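Local structure of glucosamine-6-phosphate deaminase (Thermotoga maritima, 1J5X) at residues K29-N33 with F34-L38; N181-E184 with R185-E188. The protein is an alpha/beta protein of the SIS-domain class, with parallel beta-sheets flanked by helices. All coordinates share one frame; numbering follows the deposited sequence.

Interaction 1 of 2, residues K29-N33 with F34-L38; sequences KFFEN and FVLNL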
loop_
_atom_site.group_PDB
_atom_site.type_symbol
_atom_site.label_atom_id
_atom_site.label_comp_id
_atom_site.label_asym_id
_atom_site.label_seq_id
_atom_site.Cartn_x
_atom_site.Cartn_y
_atom_site.Cartn_z
ATOM N N LYS A 29 14.345 2.217 -13.242
ATOM C CA LYS A 29 15.696 1.865 -12.848
ATOM C C LYS A 29 15.718 0.853 -11.710
ATOM O O LYS A 29 16.493 -0.102 -11.716
ATOM C CB LYS A 29 16.426 3.146 -12.402
ATOM C CG LYS A 29 17.835 2.944 -11.892
ATOM C CD LYS A 29 18.424 4.357 -11.621
ATOM C CE LYS A 29 19.888 4.336 -11.196
ATOM N NZ LYS A 29 20.250 5.697 -10.703
ATOM N N PHE A 30 14.868 1.090 -10.715
ATOM C CA PHE A 30 14.792 0.209 -9.578
ATOM C C PHE A 30 14.317 -1.159 -10.088
ATOM O O PHE A 30 14.845 -2.200 -9.712
ATOM C CB PHE A 30 13.781 0.765 -8.559
ATOM C CG PHE A 30 13.345 -0.241 -7.539
ATOM C CD1 PHE A 30 14.171 -0.590 -6.485
ATOM C CD2 PHE A 30 12.079 -0.878 -7.662
ATOM C CE1 PHE A 30 13.778 -1.562 -5.527
ATOM C CE2 PHE A 30 11.665 -1.852 -6.726
ATOM C CZ PHE A 30 12.508 -2.201 -5.654
ATOM N N PHE A 31 13.286 -1.132 -10.929
ATOM C CA PHE A 31 12.741 -2.395 -11.455
ATOM C C PHE A 31 13.823 -3.209 -12.165
ATOM O O PHE A 31 14.010 -4.425 -11.904
ATOM C CB PHE A 31 11.605 -2.067 -12.441
ATOM C CG PHE A 31 10.993 -3.290 -13.077
ATOM C CD1 PHE A 31 10.304 -4.234 -12.308
ATOM C CD2 PHE A 31 11.126 -3.498 -14.466
ATOM C CE1 PHE A 31 9.748 -5.384 -12.895
ATOM C CE2 PHE A 31 10.574 -4.643 -15.082
ATOM C CZ PHE A 31 9.889 -5.592 -14.308
ATOM N N GLU A 32 14.576 -2.526 -13.034
ATOM C CA GLU A 32 15.570 -3.215 -13.853
ATOM C C GLU A 32 16.805 -3.609 -13.116
ATOM O O GLU A 32 17.396 -4.640 -13.386
ATOM C CB GLU A 32 15.936 -2.361 -15.070
ATOM C CG GLU A 32 14.727 -2.039 -15.961
ATOM C CD GLU A 32 15.077 -1.182 -17.173
ATOM O OE1 GLU A 32 16.145 -0.519 -17.146
ATOM O OE2 GLU A 32 14.290 -1.151 -18.147
ATOM N N ASN A 33 17.211 -2.796 -12.149
ATOM C CA ASN A 33 18.415 -3.171 -11.445
ATOM C C ASN A 33 18.245 -4.108 -10.268
ATOM O O ASN A 33 19.144 -4.894 -9.963
ATOM C CB ASN A 33 19.153 -1.902 -11.049
ATOM C CG ASN A 33 19.750 -1.230 -12.241
ATOM O OD1 ASN A 33 20.975 -1.624 -12.573
ATOM N ND2 ASN A 33 19.113 -0.401 -12.902
ATOM N N PHE A 34 17.100 -4.043 -9.600
ATOM C CA PHE A 34 16.891 -4.888 -8.447
ATOM C C PHE A 34 15.801 -5.970 -8.691
ATOM O O PHE A 34 16.020 -7.134 -8.434
ATOM C CB PHE A 34 16.436 -4.031 -7.230
ATOM C CG PHE A 34 16.131 -4.837 -6.003
ATOM C CD1 PHE A 34 17.173 -5.315 -5.189
ATOM C CD2 PHE A 34 14.816 -5.076 -5.615
ATOM C CE1 PHE A 34 16.900 -6.011 -3.999
ATOM C CE2 PHE A 34 14.523 -5.755 -4.446
ATOM C CZ PHE A 34 15.555 -6.233 -3.619
ATOM N N VAL A 35 14.633 -5.554 -9.157
ATOM C CA VAL A 35 13.537 -6.544 -9.310
ATOM C C VAL A 35 13.873 -7.667 -10.318
ATOM O O VAL A 35 13.805 -8.862 -9.984
ATOM C CB VAL A 35 12.209 -5.828 -9.663
ATOM C CG1 VAL A 35 11.073 -6.886 -9.732
ATOM C CG2 VAL A 35 11.811 -4.869 -8.525
ATOM N N LEU A 36 14.223 -7.276 -11.530
ATOM C CA LEU A 36 14.577 -8.237 -12.559
ATOM C C LEU A 36 15.722 -9.142 -12.196
ATOM O O LEU A 36 15.937 -10.109 -12.883
ATOM C CB LEU A 36 14.965 -7.527 -13.832
ATOM C CG LEU A 36 13.799 -6.837 -14.484
ATOM C CD1 LEU A 36 14.310 -6.256 -15.800
ATOM C CD2 LEU A 36 12.652 -7.880 -14.730
ATOM N N ASN A 37 16.477 -8.844 -11.137
ATOM C CA ASN A 37 17.609 -9.722 -10.794
ATOM C C ASN A 37 17.321 -10.591 -9.581
ATOM O O ASN A 37 18.130 -11.441 -9.180
ATOM C CB ASN A 37 18.904 -8.891 -10.593
ATOM C CG ASN A 37 19.415 -8.269 -11.906
ATOM O OD1 ASN A 37 19.586 -9.118 -12.932
ATOM N ND2 ASN A 37 19.640 -7.044 -12.006
ATOM N N LEU A 38 16.136 -10.389 -9.017
ATOM C CA LEU A 38 15.695 -11.097 -7.829
ATOM C C LEU A 38 15.701 -12.634 -7.939
ATOM O O LEU A 38 15.999 -13.315 -6.961
ATOM C CB LEU A 38 14.302 -10.575 -7.455
ATOM C CG LEU A 38 13.717 -10.207 -6.080
ATOM C CD1 LEU A 38 14.652 -9.386 -5.234
ATOM C CD2 LEU A 38 12.423 -9.434 -6.328
#
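In the last turns of helix 27-35, where a wider pi-type turn at residues 31-33 leads into a type I beta turn from Val35 to Leu38, Phe30 and Phe31 pack against Phe34, Val35 and Leu36. The Phe30 and Phe34 rings lie side by side, near parallel (26°) but slid so far apart that they barely overlap, CE1 of Phe30 being 3.7 Å from CD2 of Phe34. Val35 divides its branches: CG2 sits 3.5 Å from CE2 of Phe30, whereas CG1 goes to CD1 and CE1 of Phe31. A chi1 of 178° swings the Phe31 ring away from its own N, forward along the helix, where Leu36 CG lies over one face, 4.2 Å from the centroid, in a CH-pi contact. Beyond these residues, Phe30 and Val35 pack on helix 162-179, and Phe34 meets Phe151. The backbone shows the widened turn: Leu36 N bonds Phe31 O at 2.9 Å, five residues back. Lys29 O takes both N and ND2 of Asn33, from opposite faces of its plane. In the turn that follows, Asn37 ND2 gives Asn33 O a straight bond of 3.0 Å, the donor standing 57° out of the carbonyl plane.

Interaction 2 of 2, residues N181-E184 with R185-E188; sequences NSTE and RFSE
Thr183 O accepts from Phe186 N at 3.0 Å across a tight turn, the donor standing 48° out of the carbonyl plane, and Glu184 O receives a weak bond from Ser187 N. Two waters bridge the chain here. One donates to Ser182 O and accepts from Arg185 N; the other donates to Thr183 O and lies 2.6 Å from Ser187 OG, so Thr183 O is held by both a backbone N-H and a water. Thr183 and Phe186 are the buried side chains: Thr183 CB meets the edge of the Phe186 ring, in its plane, 3.9 Å from CD2, and Thr183 O also lies near that edge. With chi1 of Phe186 at -76°, CG sits beside the backbone N and the ring edge reaches back to Thr183. This is the start of helix 184-205, entered through an ST turn in which Ser182 OG accepts from Glu184 N at 3.2 Å. Thr183 OG1 is hydrogen-bonded to Lys177 of helix 162-179, whose Leu169 and Asp176 also touch Phe186, tying the helix start to the helix before it. On the more exposed side, Arg185 bends at chi2 and chi3 and sends NH1 to Glu188 OE2, a salt bridge of 2.9 Å one turn along; the carboxylate lies at the guanidinium edge, and OE2 is approached on its syn side.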
loop_
_atom_site.group_PDB
_atom_site.type_symbol
_atom_site.label_atom_id
_atom_site.label_comp_id
_atom_site.label_asym_id
_atom_site.label_seq_id
_atom_site.Cartn_x
_atom_site.Cartn_y
_atom_site.Cartn_z
ATOM N N ASN A 181 4.667 -18.159 -13.059
ATOM C CA ASN A 181 3.803 -17.291 -13.865
ATOM C C ASN A 181 4.593 -16.279 -14.649
ATOM O O ASN A 181 5.708 -15.897 -14.250
ATOM C CB ASN A 181 2.787 -16.514 -13.015
ATOM C CG ASN A 181 1.908 -17.424 -12.222
ATOM O OD1 ASN A 181 1.568 -18.529 -12.688
ATOM N ND2 ASN A 181 1.518 -16.988 -11.050
ATOM N N SER A 182 4.023 -15.817 -15.764
ATOM C CA SER A 182 4.715 -14.835 -16.592
ATOM C C SER A 182 4.780 -13.493 -15.873
ATOM O O SER A 182 3.794 -13.046 -15.300
ATOM C CB SER A 182 3.973 -14.582 -17.915
ATOM O OG SER A 182 4.639 -13.530 -18.606
ATOM N N THR A 183 5.931 -12.826 -15.921
ATOM C CA THR A 183 5.998 -11.538 -15.255
ATOM C C THR A 183 6.090 -10.432 -16.277
ATOM O O THR A 183 6.363 -9.254 -15.949
ATOM C CB THR A 183 7.239 -11.513 -14.312
ATOM O OG1 THR A 183 8.394 -11.992 -15.016
ATOM C CG2 THR A 183 6.989 -12.367 -13.099
ATOM N N GLU A 184 5.861 -10.758 -17.558
ATOM C CA GLU A 184 6.012 -9.691 -18.525
ATOM C C GLU A 184 5.138 -8.454 -18.312
ATOM O O GLU A 184 5.587 -7.365 -18.645
ATOM C CB GLU A 184 5.860 -10.199 -19.985
ATOM C CG GLU A 184 4.478 -10.577 -20.370
ATOM C CD GLU A 184 4.420 -11.085 -21.839
ATOM O OE1 GLU A 184 5.495 -11.411 -22.386
ATOM O OE2 GLU A 184 3.303 -11.144 -22.393
ATOM N N ARG A 185 3.921 -8.575 -17.760
ATOM C CA ARG A 185 3.127 -7.395 -17.568
ATOM C C ARG A 185 3.683 -6.379 -16.544
ATOM O O ARG A 185 3.312 -5.215 -16.582
ATOM C CB ARG A 185 1.692 -7.734 -17.181
ATOM C CG ARG A 185 0.858 -8.063 -18.449
ATOM C CD ARG A 185 0.026 -6.806 -18.869
ATOM N NE ARG A 185 -1.333 -6.997 -18.451
ATOM C CZ ARG A 185 -2.311 -6.103 -18.386
ATOM N NH1 ARG A 185 -2.184 -4.816 -18.697
ATOM N NH2 ARG A 185 -3.479 -6.568 -18.033
ATOM N N PHE A 186 4.571 -6.819 -15.684
ATOM C CA PHE A 186 5.130 -5.850 -14.694
ATOM C C PHE A 186 6.019 -4.833 -15.462
ATOM O O PHE A 186 6.040 -3.667 -15.116
ATOM C CB PHE A 186 5.942 -6.604 -13.634
ATOM C CG PHE A 186 5.097 -7.326 -12.621
ATOM C CD1 PHE A 186 4.346 -6.627 -11.642
ATOM C CD2 PHE A 186 5.068 -8.736 -12.604
ATOM C CE1 PHE A 186 3.590 -7.310 -10.660
ATOM C CE2 PHE A 186 4.330 -9.420 -11.648
ATOM C CZ PHE A 186 3.583 -8.739 -10.665
ATOM N N SER A 187 6.725 -5.271 -16.520
ATOM C CA SER A 187 7.540 -4.302 -17.319
ATOM C C SER A 187 6.631 -3.280 -17.941
ATOM O O SER A 187 6.935 -2.098 -17.996
ATOM C CB SER A 187 8.296 -4.977 -18.489
ATOM O OG SER A 187 9.142 -5.949 -17.958
ATOM N N GLU A 188 5.494 -3.757 -18.446
ATOM C CA GLU A 188 4.564 -2.840 -19.060
ATOM C C GLU A 188 4.027 -1.854 -18.021
ATOM O O GLU A 188 3.959 -0.651 -18.295
ATOM C CB GLU A 188 3.412 -3.639 -19.687
ATOM C CG GLU A 188 2.225 -2.759 -20.169
ATOM C CD GLU A 188 0.898 -3.563 -20.198
ATOM O OE1 GLU A 188 0.876 -4.722 -20.719
ATOM O OE2 GLU A 188 -0.111 -3.040 -19.680
HETATM O O HOH W 1 2.639 -10.968 -16.765
HETATM O O HOH W 2 8.808 -8.021 -16.455
#

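Overall arrangement
Interaction 1, near the end of helix 27-35, and interaction 2, at the start of helix 184-205, follow in series along the chain, yet their centres are only about 13 Å apart. They meet directly through Phe31: CE2 lies 3.5 Å from Ser187 OG, and CE1 is 4.1 Å from Phe186 CB. The ring thus reaches from helix 27-35 to the beginning of helix 184-205, where it also touches Val190. Helix 162-179 is common ground, with Phe173 touching both Val35 and Thr183. The centres of both contacts lie about 20 Å from the centre of the chain, on the same side of it.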